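Local structure of D-2-hydroxyacid dehydrogensase protein (Ketogulonicigenium vulgare, 4LSW) at residues Pro4-Leu9 / Ala22-His27; Arg47-Arg52 / Pro66-Ile71; Leu151-Ile156 / Lys179-Asp184; Ile171-Ile176 / Trp185-Asp190. The protein probably catalyses the NAD(P)-dependent interconversion of D-2-hydroxyacids and 2-oxoacids. All coordinates share one frame; numbering follows the deposited sequence.

Contact 1: Pro4-Leu9 / Ala22-His27; sequences PEILQL and AAFTVH
Glu5 and His27 meet on one face of a parallel strand pair: His27 NE2 donates to Glu5 OE1 over 2.8 Å, with an N-H...O angle of 171°. The oxygen lies in the plane of the imidazole and is approached nearly along its own C-O bond, although the carboxylate is turned 38° from the ring. Glu5 CG sits anti to its carbonyl carbon (chi1 -55°), and on the way to the ring the chain runs beside Thr25, CG to CB 3.7 Å.

Four backbone bonds join the strands: Thr25 N to Pro4 O, Ile6 N to Thr25 O, His27 N to Ile6 O and Gln8 N to His27 O. This is the parallel pairing of a beta-alpha-beta unit, strand 5-8, helix 14-23, strand 25-28, whose second strand ends the sheet within this chain.

On the other face, Ile6 CD1 reaches both Val26 CG2 (3.7 Å) and Phe24 CD2 (3.9 Å), while Phe305 and Leu301 of helix 287-306 pack on this cluster. Gln8 lays OE1 against Val26 CG1 at 3.4 Å; its polar end is satisfied outside the pair, NE2 donating to Gln17 and to Gly10 O. Thr25 OG1 likewise bonds to Lys3 O.

Contact 2: Arg47-Arg52 / Pro66-Ile71; sequences RAIATR and PNLELI
Arg47-Thr51 and Asn67-Ile71 run in the same sense, their directions 28° apart, and the carbonyl of Arg47 opens the pairing by receiving Glu69 N at 2.8 Å and, more weakly, Leu70 N at 3.3 Å. The first of these donors stands above the carbonyl plane. One step on, Ile49 N bonds to Leu70 O, in the plane of that carbonyl, and the same oxygen lies 3.1 Å from Ala48 CA in a CA-H...O contact.

Beside this start, the side chains of Arg47 and Glu69 run alongside each other in the same sense. Arg47 NE donates to Glu69 OE2 across 3.1 Å in a salt bridge; the nitrogen stands above the carboxylate plane, and the two flat groups are turned 62° from each other. A bend in the arginine at chi3 (61°) places NE for this contact. Glu69 OE1 is taken by His304 of helix 287-306.

The apolar side chains flank the pairing. Leu68 and Ile49 cross at about a right angle, CD1 of the leucine 3.8 Å from CG1 of the isoleucine, and Ile71 continues this face, its CG2 meeting Thr51 CG2 at 3.9 Å. Leu61 and Ile62 of helix 59-63, the helix of this beta-alpha-beta unit, pack against Ile49 and Ile71 respectively. On the other face Ala48 and Leu70 lie under helix 287-306.

With one carboxylate oxygen meeting Arg47 and the other His304, Glu69, just ahead of strand 70-74, links the start of the strand pairing to helix 287-306, and the nearby positive charge of Arg47 would favour its ionised form.

Contact 3: Leu151-Ile156 / Lys179-Asp184; sequences LGLGRI and KSYAPD
A tyrosine hydroxyl bound to a loop carbonyl, with a small apolar patch beside it, joins Leu151-Ile156, the turn from strand 147-151 into helix 155-165, to Lys179-Asp184, the loop between strands 170-174 and 186-188. Tyr181 OH donates to Leu153 O over 2.6 Å, and the hydroxyl lies in the plane of the carbonyl. The acceptor in turn sits at the edge of the tyrosine ring, close to its plane.

Tyr181 is the third residue of a type I turn from Lys179 to Ala182, closed by a bond from Ala182 N to Lys179 O. Leu153 and Tyr181 run past one another in opposed senses; Leu153 CD2 rests 3.9 Å from Tyr181 CE1 and, closer, 3.6 Å from Ala182 CB. Lys179 passes near the same carbonyl with its aliphatic carbons, CG 3.8 Å from Leu153 O, and lays CB over one face of the tyrosine ring. Phe158 of helix 155-165 also meets this ring, edge to face.

Gly152 and Gly154, the latter the N-cap of the helix, fit a GxGxxG pattern with Gly157, consistent with the dinucleotide-binding turn of a Rossmann fold.

Contact 4: Ile171-Ile176 / Trp185-Asp190; sequences ISYSDI and WTFVED
Tyr173 and Phe187 form the close-packed middle of this strand pair. The edge of the phenylalanine is turned toward the tyrosine face in an offset edge-to-face pair, ring centres 5.6 Å apart and planes at 63°. Phe187 CA stands over a tyrosine face as well, 4.2 Å from the ring centre. At one end of the pair, Ile171 and Trp185 lie side by side, with CG2 of the isoleucine 4.0 Å from the centre of the five-membered ring and over its face; Ala161 of helix 155-165 also meets the indole.

The backbones pair in parallel, through Thr186 N to Ile171 O, Tyr173 N to Thr186 O and Val188 N to Tyr173 O. They form one edge of the seven-stranded parallel sheet of the Rossmann-type domain, in which 186-188 is an outermost strand and 170-174 its neighbour. Ser174 OG adds a bond of 2.8 Å to Val188 O.

Water marks the looser periphery, at three separate places. One molecule donates to Ile171 O and pairs with Thr186 OG1; a second lies 2.7 Å from Tyr173 OH, which also bonds Lys179 N, and gives a weak bond to Trp185 O. Past the paired strands, a third water lies 2.7 Å from Asp175 O and 2.8 Å from Glu189 OE1. Asp175 N, by contrast, is buried with no partner in the model.

The four contacts fall into two pairs, one at the six-stranded mixed sheet and one at the edge of the seven-stranded parallel sheet. In the first, contacts 1 and 2 have centres about 10 Å apart, and strands 5-8 and 48-52 are bonded directly, Leu7 N to Ala48 O at 2.9 Å and Leu7 O to Ala50 N at 2.8 Å. Contact 3 lies beside the strands of contact 4, centres about 8 Å apart, and the two interlock along the chain. Asp175 OD2 receives Leu153 N at 2.8 Å, tying the residue after strand 170-174 to the glycine-rich turn, probably the cofactor-binding region. Contacts 1 and 4 lie on opposite sides of the chain's centre, their centres about 45 Å apart.

Contact 1: Pro4-Leu9 / Ala22-His27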
# COMPACT_ATOMS: atom_id res chain seq x y z
N PRO A 4 12.81 -27.17 -9.94
CA PRO A 4 13.75 -26.37 -9.13
C PRO A 4 13.28 -26.19 -7.70
O PRO A 4 12.07 -26.08 -7.44
CB PRO A 4 13.79 -25.03 -9.86
CG PRO A 4 13.49 -25.38 -11.29
CD PRO A 4 12.47 -26.49 -11.20
N GLU A 5 14.22 -26.21 -6.77
CA GLU A 5 13.84 -26.18 -5.38
C GLU A 5 13.84 -24.76 -4.86
O GLU A 5 14.80 -24.01 -5.03
CB GLU A 5 14.73 -27.10 -4.54
CG GLU A 5 14.72 -28.52 -5.10
CD GLU A 5 15.14 -29.56 -4.10
OE1 GLU A 5 14.81 -29.42 -2.91
OE2 GLU A 5 15.81 -30.52 -4.52
N ILE A 6 12.71 -24.39 -4.26
CA ILE A 6 12.52 -23.05 -3.75
C ILE A 6 12.05 -23.07 -2.30
O ILE A 6 11.47 -24.06 -1.83
CB ILE A 6 11.55 -22.23 -4.63
CG1 ILE A 6 10.12 -22.70 -4.46
CG2 ILE A 6 11.95 -22.31 -6.10
CD1 ILE A 6 9.15 -21.86 -5.26
N LEU A 7 12.33 -21.99 -1.58
CA LEU A 7 11.93 -21.88 -0.19
C LEU A 7 10.86 -20.79 -0.08
O LEU A 7 11.10 -19.64 -0.46
CB LEU A 7 13.15 -21.54 0.68
CG LEU A 7 13.01 -21.54 2.21
CD1 LEU A 7 12.76 -22.94 2.75
CD2 LEU A 7 14.26 -20.96 2.83
N GLN A 8 9.69 -21.17 0.42
CA GLN A 8 8.57 -20.23 0.53
C GLN A 8 8.39 -19.82 1.99
O GLN A 8 8.26 -20.67 2.87
CB GLN A 8 7.29 -20.88 0.00
CG GLN A 8 6.08 -19.95 -0.01
CD GLN A 8 4.86 -20.61 -0.61
OE1 GLN A 8 4.97 -21.43 -1.52
NE2 GLN A 8 3.68 -20.27 -0.09
N LEU A 9 8.41 -18.51 2.25
CA LEU A 9 8.47 -18.04 3.64
C LEU A 9 7.11 -17.80 4.30
O LEU A 9 7.02 -17.81 5.53
CB LEU A 9 9.34 -16.79 3.74
CG LEU A 9 10.76 -16.87 3.19
CD1 LEU A 9 11.53 -15.63 3.60
CD2 LEU A 9 11.46 -18.14 3.66
N ALA A 22 3.18 -27.18 -8.61
CA ALA A 22 3.22 -27.99 -9.83
C ALA A 22 4.54 -27.85 -10.59
O ALA A 22 5.00 -28.79 -11.24
CB ALA A 22 2.05 -27.64 -10.74
N ALA A 23 5.13 -26.66 -10.52
CA ALA A 23 6.36 -26.38 -11.26
C ALA A 23 7.63 -26.56 -10.44
O ALA A 23 8.69 -26.84 -11.00
CB ALA A 23 6.32 -24.97 -11.83
N PHE A 24 7.53 -26.38 -9.13
CA PHE A 24 8.72 -26.35 -8.28
C PHE A 24 8.62 -27.34 -7.14
O PHE A 24 7.54 -27.80 -6.81
CB PHE A 24 8.93 -24.94 -7.71
CG PHE A 24 9.00 -23.88 -8.76
CD1 PHE A 24 10.05 -23.86 -9.67
CD2 PHE A 24 8.03 -22.89 -8.85
CE1 PHE A 24 10.13 -22.89 -10.65
CE2 PHE A 24 8.10 -21.92 -9.83
CZ PHE A 24 9.15 -21.91 -10.73
N THR A 25 9.77 -27.66 -6.55
CA THR A 25 9.81 -28.39 -5.29
C THR A 25 9.82 -27.33 -4.20
O THR A 25 10.86 -26.73 -3.93
CB THR A 25 11.06 -29.27 -5.18
OG1 THR A 25 11.08 -30.20 -6.27
CG2 THR A 25 11.10 -30.03 -3.85
N VAL A 26 8.66 -27.09 -3.60
CA VAL A 26 8.49 -25.96 -2.69
C VAL A 26 8.57 -26.41 -1.25
O VAL A 26 7.75 -27.20 -0.77
CB VAL A 26 7.15 -25.26 -2.92
CG1 VAL A 26 6.99 -24.07 -1.97
CG2 VAL A 26 7.02 -24.81 -4.37
N HIS A 27 9.56 -25.86 -0.55
CA HIS A 27 9.71 -26.10 0.88
C HIS A 27 9.07 -24.95 1.65
O HIS A 27 9.47 -23.80 1.49
CB HIS A 27 11.20 -26.24 1.22
CG HIS A 27 11.88 -27.32 0.43
ND1 HIS A 27 11.70 -28.66 0.70
CD2 HIS A 27 12.70 -27.25 -0.64
CE1 HIS A 27 12.41 -29.37 -0.16
NE2 HIS A 27 13.01 -28.54 -0.99

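Contact 2: Arg47-Arg52 / Pro66-Ile71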
# COMPACT_ATOMS: atom_id res chain seq x y z
N ARG A 47 17.42 -22.57 -4.60
CA ARG A 47 17.89 -21.70 -5.66
C ARG A 47 17.09 -20.40 -5.70
O ARG A 47 17.56 -19.40 -6.21
CB ARG A 47 17.84 -22.42 -7.01
CG ARG A 47 18.87 -23.55 -7.12
CD ARG A 47 18.67 -24.34 -8.40
NE ARG A 47 18.83 -23.50 -9.58
CZ ARG A 47 18.38 -23.82 -10.79
NH1 ARG A 47 17.75 -24.96 -10.99
NH2 ARG A 47 18.57 -22.98 -11.80
N ALA A 48 15.88 -20.42 -5.15
CA ALA A 48 15.10 -19.19 -5.04
C ALA A 48 14.25 -19.17 -3.78
O ALA A 48 13.80 -20.22 -3.31
CB ALA A 48 14.21 -18.99 -6.27
N ILE A 49 14.05 -17.97 -3.24
CA ILE A 49 13.13 -17.76 -2.13
C ILE A 49 11.91 -17.04 -2.67
O ILE A 49 12.03 -16.12 -3.49
CB ILE A 49 13.78 -16.95 -1.00
CG1 ILE A 49 14.84 -17.80 -0.29
CG2 ILE A 49 12.72 -16.49 0.00
CD1 ILE A 49 15.69 -17.01 0.68
N ALA A 50 10.73 -17.49 -2.25
CA ALA A 50 9.49 -16.80 -2.55
C ALA A 50 9.00 -16.22 -1.24
O ALA A 50 8.76 -16.94 -0.27
CB ALA A 50 8.46 -17.77 -3.12
N THR A 51 8.86 -14.90 -1.19
CA THR A 51 8.54 -14.25 0.06
C THR A 51 7.45 -13.21 -0.15
O THR A 51 6.80 -13.16 -1.21
CB THR A 51 9.80 -13.65 0.73
OG1 THR A 51 9.49 -13.23 2.07
CG2 THR A 51 10.36 -12.48 -0.08
N ARG A 52 7.25 -12.40 0.88
CA ARG A 52 6.29 -11.31 0.85
C ARG A 52 6.98 -10.06 1.37
O ARG A 52 8.00 -10.15 2.07
CB ARG A 52 5.06 -11.66 1.69
CG ARG A 52 4.22 -12.77 1.08
CD ARG A 52 3.24 -13.40 2.07
NE ARG A 52 2.19 -12.47 2.48
CZ ARG A 52 0.91 -12.56 2.14
NH1 ARG A 52 0.48 -13.55 1.37
NH2 ARG A 52 0.04 -11.65 2.58
N PRO A 66 23.26 -21.22 0.53
CA PRO A 66 24.51 -20.79 -0.11
C PRO A 66 24.45 -20.79 -1.64
O PRO A 66 25.31 -20.16 -2.27
CB PRO A 66 25.53 -21.83 0.37
CG PRO A 66 24.71 -23.03 0.75
CD PRO A 66 23.44 -22.47 1.30
N ASN A 67 23.47 -21.47 -2.22
CA ASN A 67 23.33 -21.54 -3.66
C ASN A 67 22.14 -20.74 -4.16
O ASN A 67 21.71 -20.88 -5.30
CB ASN A 67 23.25 -23.00 -4.10
CG ASN A 67 24.49 -23.79 -3.71
OD1 ASN A 67 25.61 -23.38 -4.04
ND2 ASN A 67 24.31 -24.89 -2.99
N LEU A 68 21.63 -19.86 -3.29
CA LEU A 68 20.54 -18.94 -3.65
C LEU A 68 20.86 -18.06 -4.86
O LEU A 68 21.95 -17.48 -4.96
CB LEU A 68 20.21 -18.06 -2.45
CG LEU A 68 18.98 -17.16 -2.56
CD1 LEU A 68 17.71 -17.98 -2.74
CD2 LEU A 68 18.88 -16.28 -1.32
N GLU A 69 19.89 -17.94 -5.77
CA GLU A 69 20.06 -17.15 -6.99
C GLU A 69 19.14 -15.94 -7.04
O GLU A 69 19.48 -14.89 -7.60
CB GLU A 69 19.80 -18.03 -8.22
CG GLU A 69 20.75 -19.21 -8.36
CD GLU A 69 20.32 -20.22 -9.41
OE1 GLU A 69 19.34 -19.98 -10.14
OE2 GLU A 69 20.98 -21.28 -9.49
N LEU A 70 17.97 -16.09 -6.43
CA LEU A 70 16.88 -15.15 -6.65
C LEU A 70 15.95 -15.11 -5.47
O LEU A 70 15.61 -16.15 -4.90
CB LEU A 70 16.09 -15.55 -7.90
CG LEU A 70 14.75 -14.85 -8.13
CD1 LEU A 70 14.93 -13.37 -8.40
CD2 LEU A 70 13.99 -15.50 -9.27
N ILE A 71 15.53 -13.91 -5.09
CA ILE A 71 14.46 -13.75 -4.12
C ILE A 71 13.34 -13.01 -4.82
O ILE A 71 13.54 -11.88 -5.28
CB ILE A 71 14.91 -12.96 -2.88
CG1 ILE A 71 16.07 -13.68 -2.18
CG2 ILE A 71 13.74 -12.79 -1.91
CD1 ILE A 71 16.77 -12.85 -1.11

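Contact 3: Leu151-Ile156 / Lys179-Asp184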
# COMPACT_ATOMS: atom_id res chain seq x y z
N LEU A 151 -0.51 14.30 -2.24
CA LEU A 151 0.82 14.31 -1.64
C LEU A 151 1.57 13.07 -2.10
O LEU A 151 1.32 11.95 -1.63
CB LEU A 151 0.73 14.37 -0.12
CG LEU A 151 2.05 14.38 0.64
CD1 LEU A 151 2.93 15.53 0.16
CD2 LEU A 151 1.78 14.51 2.11
N GLY A 152 2.48 13.27 -3.05
CA GLY A 152 3.15 12.18 -3.73
C GLY A 152 2.44 11.88 -5.04
O GLY A 152 1.36 11.30 -5.04
N LEU A 153 3.04 12.30 -6.15
CA LEU A 153 2.42 12.09 -7.46
C LEU A 153 3.22 11.10 -8.31
O LEU A 153 3.62 11.40 -9.44
CB LEU A 153 2.21 13.42 -8.19
CG LEU A 153 1.10 13.32 -9.24
CD1 LEU A 153 -0.27 13.52 -8.61
CD2 LEU A 153 1.35 14.31 -10.37
N GLY A 154 3.45 9.92 -7.73
CA GLY A 154 3.99 8.79 -8.46
C GLY A 154 2.85 8.04 -9.13
O GLY A 154 1.82 8.63 -9.45
N ARG A 155 3.04 6.73 -9.33
CA ARG A 155 2.04 5.91 -10.00
C ARG A 155 0.65 6.08 -9.38
O ARG A 155 -0.34 6.36 -10.09
CB ARG A 155 2.44 4.44 -9.90
CG ARG A 155 3.74 4.09 -10.61
CD ARG A 155 4.33 2.78 -10.08
NE ARG A 155 5.38 2.27 -10.96
CZ ARG A 155 6.65 2.67 -10.94
NH1 ARG A 155 7.04 3.61 -10.09
NH2 ARG A 155 7.52 2.13 -11.78
N ILE A 156 0.57 5.91 -8.07
CA ILE A 156 -0.71 5.93 -7.38
C ILE A 156 -1.31 7.32 -7.37
O ILE A 156 -2.49 7.50 -7.69
CB ILE A 156 -0.60 5.39 -5.95
CG1 ILE A 156 -0.16 3.92 -6.00
CG2 ILE A 156 -1.96 5.50 -5.24
CD1 ILE A 156 0.02 3.28 -4.66
N LYS A 179 6.21 16.99 -12.03
CA LYS A 179 6.17 15.83 -12.90
C LYS A 179 5.74 16.22 -14.31
O LYS A 179 4.83 17.03 -14.50
CB LYS A 179 5.18 14.81 -12.32
CG LYS A 179 5.54 14.32 -10.93
CD LYS A 179 6.87 13.55 -10.94
CE LYS A 179 7.24 13.06 -9.55
NZ LYS A 179 8.56 12.31 -9.54
N SER A 180 6.39 15.62 -15.31
CA SER A 180 6.12 15.99 -16.70
C SER A 180 4.71 15.61 -17.10
O SER A 180 4.13 16.21 -18.02
CB SER A 180 7.13 15.32 -17.64
OG SER A 180 7.05 13.91 -17.55
N TYR A 181 4.16 14.63 -16.41
CA TYR A 181 2.84 14.11 -16.72
C TYR A 181 1.73 14.81 -15.95
O TYR A 181 0.59 14.34 -15.95
CB TYR A 181 2.80 12.61 -16.48
CG TYR A 181 3.37 12.13 -15.14
CD1 TYR A 181 2.63 12.21 -13.97
CD2 TYR A 181 4.63 11.54 -15.08
CE1 TYR A 181 3.14 11.73 -12.76
CE2 TYR A 181 5.15 11.06 -13.88
CZ TYR A 181 4.40 11.16 -12.72
OH TYR A 181 4.91 10.68 -11.54
N ALA A 182 2.05 15.94 -15.31
CA ALA A 182 1.03 16.72 -14.59
C ALA A 182 0.91 18.15 -15.10
O ALA A 182 0.94 19.10 -14.32
CB ALA A 182 1.34 16.72 -13.11
N PRO A 183 0.75 18.33 -16.42
CA PRO A 183 0.79 19.71 -16.92
C PRO A 183 -0.37 20.59 -16.47
O PRO A 183 -0.21 21.81 -16.46
CB PRO A 183 0.75 19.53 -18.44
CG PRO A 183 0.05 18.24 -18.64
CD PRO A 183 0.50 17.37 -17.51
N ASP A 184 -1.50 20.00 -16.08
CA ASP A 184 -2.68 20.80 -15.75
C ASP A 184 -2.97 20.89 -14.26
O ASP A 184 -4.01 21.41 -13.85
CB ASP A 184 -3.91 20.24 -16.48
CG ASP A 184 -3.75 20.27 -17.98
OD1 ASP A 184 -3.29 21.31 -18.50
OD2 ASP A 184 -4.07 19.26 -18.63

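Contact 4: Ile171-Ile176 / Trp185-Asp190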
# COMPACT_ATOMS: atom_id res chain seq x y z
N ILE A 171 -7.10 20.60 -8.76
CA ILE A 171 -6.11 19.65 -8.29
C ILE A 171 -4.72 20.26 -8.20
O ILE A 171 -4.22 20.86 -9.15
CB ILE A 171 -6.06 18.44 -9.23
CG1 ILE A 171 -7.44 17.78 -9.24
CG2 ILE A 171 -4.99 17.44 -8.78
CD1 ILE A 171 -7.69 16.91 -10.44
N SER A 172 -4.11 20.09 -7.02
CA SER A 172 -2.71 20.43 -6.82
C SER A 172 -1.99 19.22 -6.25
O SER A 172 -2.61 18.26 -5.79
CB SER A 172 -2.59 21.61 -5.87
OG SER A 172 -3.40 21.39 -4.72
N TYR A 173 -0.67 19.26 -6.27
CA TYR A 173 0.11 18.14 -5.76
C TYR A 173 1.45 18.61 -5.26
O TYR A 173 1.93 19.69 -5.65
CB TYR A 173 0.31 17.07 -6.84
CG TYR A 173 1.25 17.46 -7.95
CD1 TYR A 173 0.83 18.25 -9.01
CD2 TYR A 173 2.57 17.02 -7.95
CE1 TYR A 173 1.71 18.61 -10.05
CE2 TYR A 173 3.45 17.35 -8.98
CZ TYR A 173 3.01 18.14 -10.03
OH TYR A 173 3.91 18.47 -11.04
N SER A 174 2.05 17.81 -4.39
CA SER A 174 3.41 18.07 -3.93
C SER A 174 4.25 16.81 -4.09
O SER A 174 3.75 15.70 -3.94
CB SER A 174 3.42 18.51 -2.48
OG SER A 174 4.73 18.89 -2.07
N ASP A 175 5.51 16.99 -4.45
CA ASP A 175 6.46 15.89 -4.59
C ASP A 175 7.84 16.52 -4.55
O ASP A 175 7.95 17.72 -4.32
CB ASP A 175 6.22 15.12 -5.90
CG ASP A 175 6.61 13.65 -5.81
OD1 ASP A 175 7.68 13.33 -5.26
OD2 ASP A 175 5.82 12.81 -6.29
N ILE A 176 8.87 15.70 -4.76
CA ILE A 176 10.26 16.18 -4.74
C ILE A 176 10.55 17.13 -5.90
O ILE A 176 11.44 17.99 -5.81
CB ILE A 176 11.26 14.99 -4.75
CG1 ILE A 176 12.65 15.46 -4.31
CG2 ILE A 176 11.31 14.33 -6.12
CD1 ILE A 176 12.65 16.06 -2.92
N TRP A 185 -2.05 20.39 -13.44
CA TRP A 185 -2.20 20.43 -11.99
C TRP A 185 -1.08 21.26 -11.36
O TRP A 185 0.06 21.27 -11.85
CB TRP A 185 -2.22 19.02 -11.42
CG TRP A 185 -3.25 18.14 -12.07
CD1 TRP A 185 -4.50 18.51 -12.49
CD2 TRP A 185 -3.09 16.77 -12.43
NE1 TRP A 185 -5.13 17.44 -13.06
CE2 TRP A 185 -4.29 16.36 -13.05
CE3 TRP A 185 -2.06 15.84 -12.28
CZ2 TRP A 185 -4.48 15.05 -13.52
CZ3 TRP A 185 -2.24 14.55 -12.76
CH2 TRP A 185 -3.44 14.16 -13.37
N THR A 186 -1.40 21.96 -10.28
CA THR A 186 -0.47 22.89 -9.67
C THR A 186 0.52 22.18 -8.75
O THR A 186 0.13 21.58 -7.76
CB THR A 186 -1.23 23.95 -8.85
OG1 THR A 186 -2.17 24.61 -9.72
CG2 THR A 186 -0.27 24.98 -8.24
N PHE A 187 1.80 22.29 -9.09
CA PHE A 187 2.87 21.82 -8.22
C PHE A 187 3.09 22.76 -7.06
O PHE A 187 3.15 23.99 -7.24
CB PHE A 187 4.17 21.68 -9.01
CG PHE A 187 5.35 21.30 -8.16
CD1 PHE A 187 5.51 20.00 -7.71
CD2 PHE A 187 6.31 22.25 -7.81
CE1 PHE A 187 6.60 19.64 -6.92
CE2 PHE A 187 7.39 21.90 -7.03
CZ PHE A 187 7.55 20.60 -6.59
N VAL A 188 3.20 22.17 -5.87
CA VAL A 188 3.45 22.88 -4.62
C VAL A 188 4.67 22.24 -3.94
O VAL A 188 4.78 21.01 -3.87
CB VAL A 188 2.20 22.77 -3.70
CG1 VAL A 188 2.40 23.56 -2.43
CG2 VAL A 188 0.94 23.26 -4.45
N GLU A 189 5.61 23.06 -3.45
CA GLU A 189 6.86 22.53 -2.91
C GLU A 189 6.71 21.69 -1.65
O GLU A 189 7.42 20.69 -1.46
CB GLU A 189 7.87 23.66 -2.63
CG GLU A 189 8.40 24.38 -3.87
CD GLU A 189 9.51 23.62 -4.59
OE1 GLU A 189 9.87 22.50 -4.16
OE2 GLU A 189 9.99 24.15 -5.61
N ASP A 190 5.79 22.08 -0.77
CA ASP A 190 5.75 21.46 0.54
C ASP A 190 4.33 21.08 0.92
O ASP A 190 3.37 21.63 0.37
CB ASP A 190 6.32 22.40 1.61
CG ASP A 190 5.38 23.54 1.93
OD1 ASP A 190 5.01 24.26 1.00
OD2 ASP A 190 5.00 23.66 3.10
O HOH W 1 -4.83 23.10 -10.45
O HOH W 2 3.05 20.22 -12.86
O HOH W 3 9.60 19.76 -3.51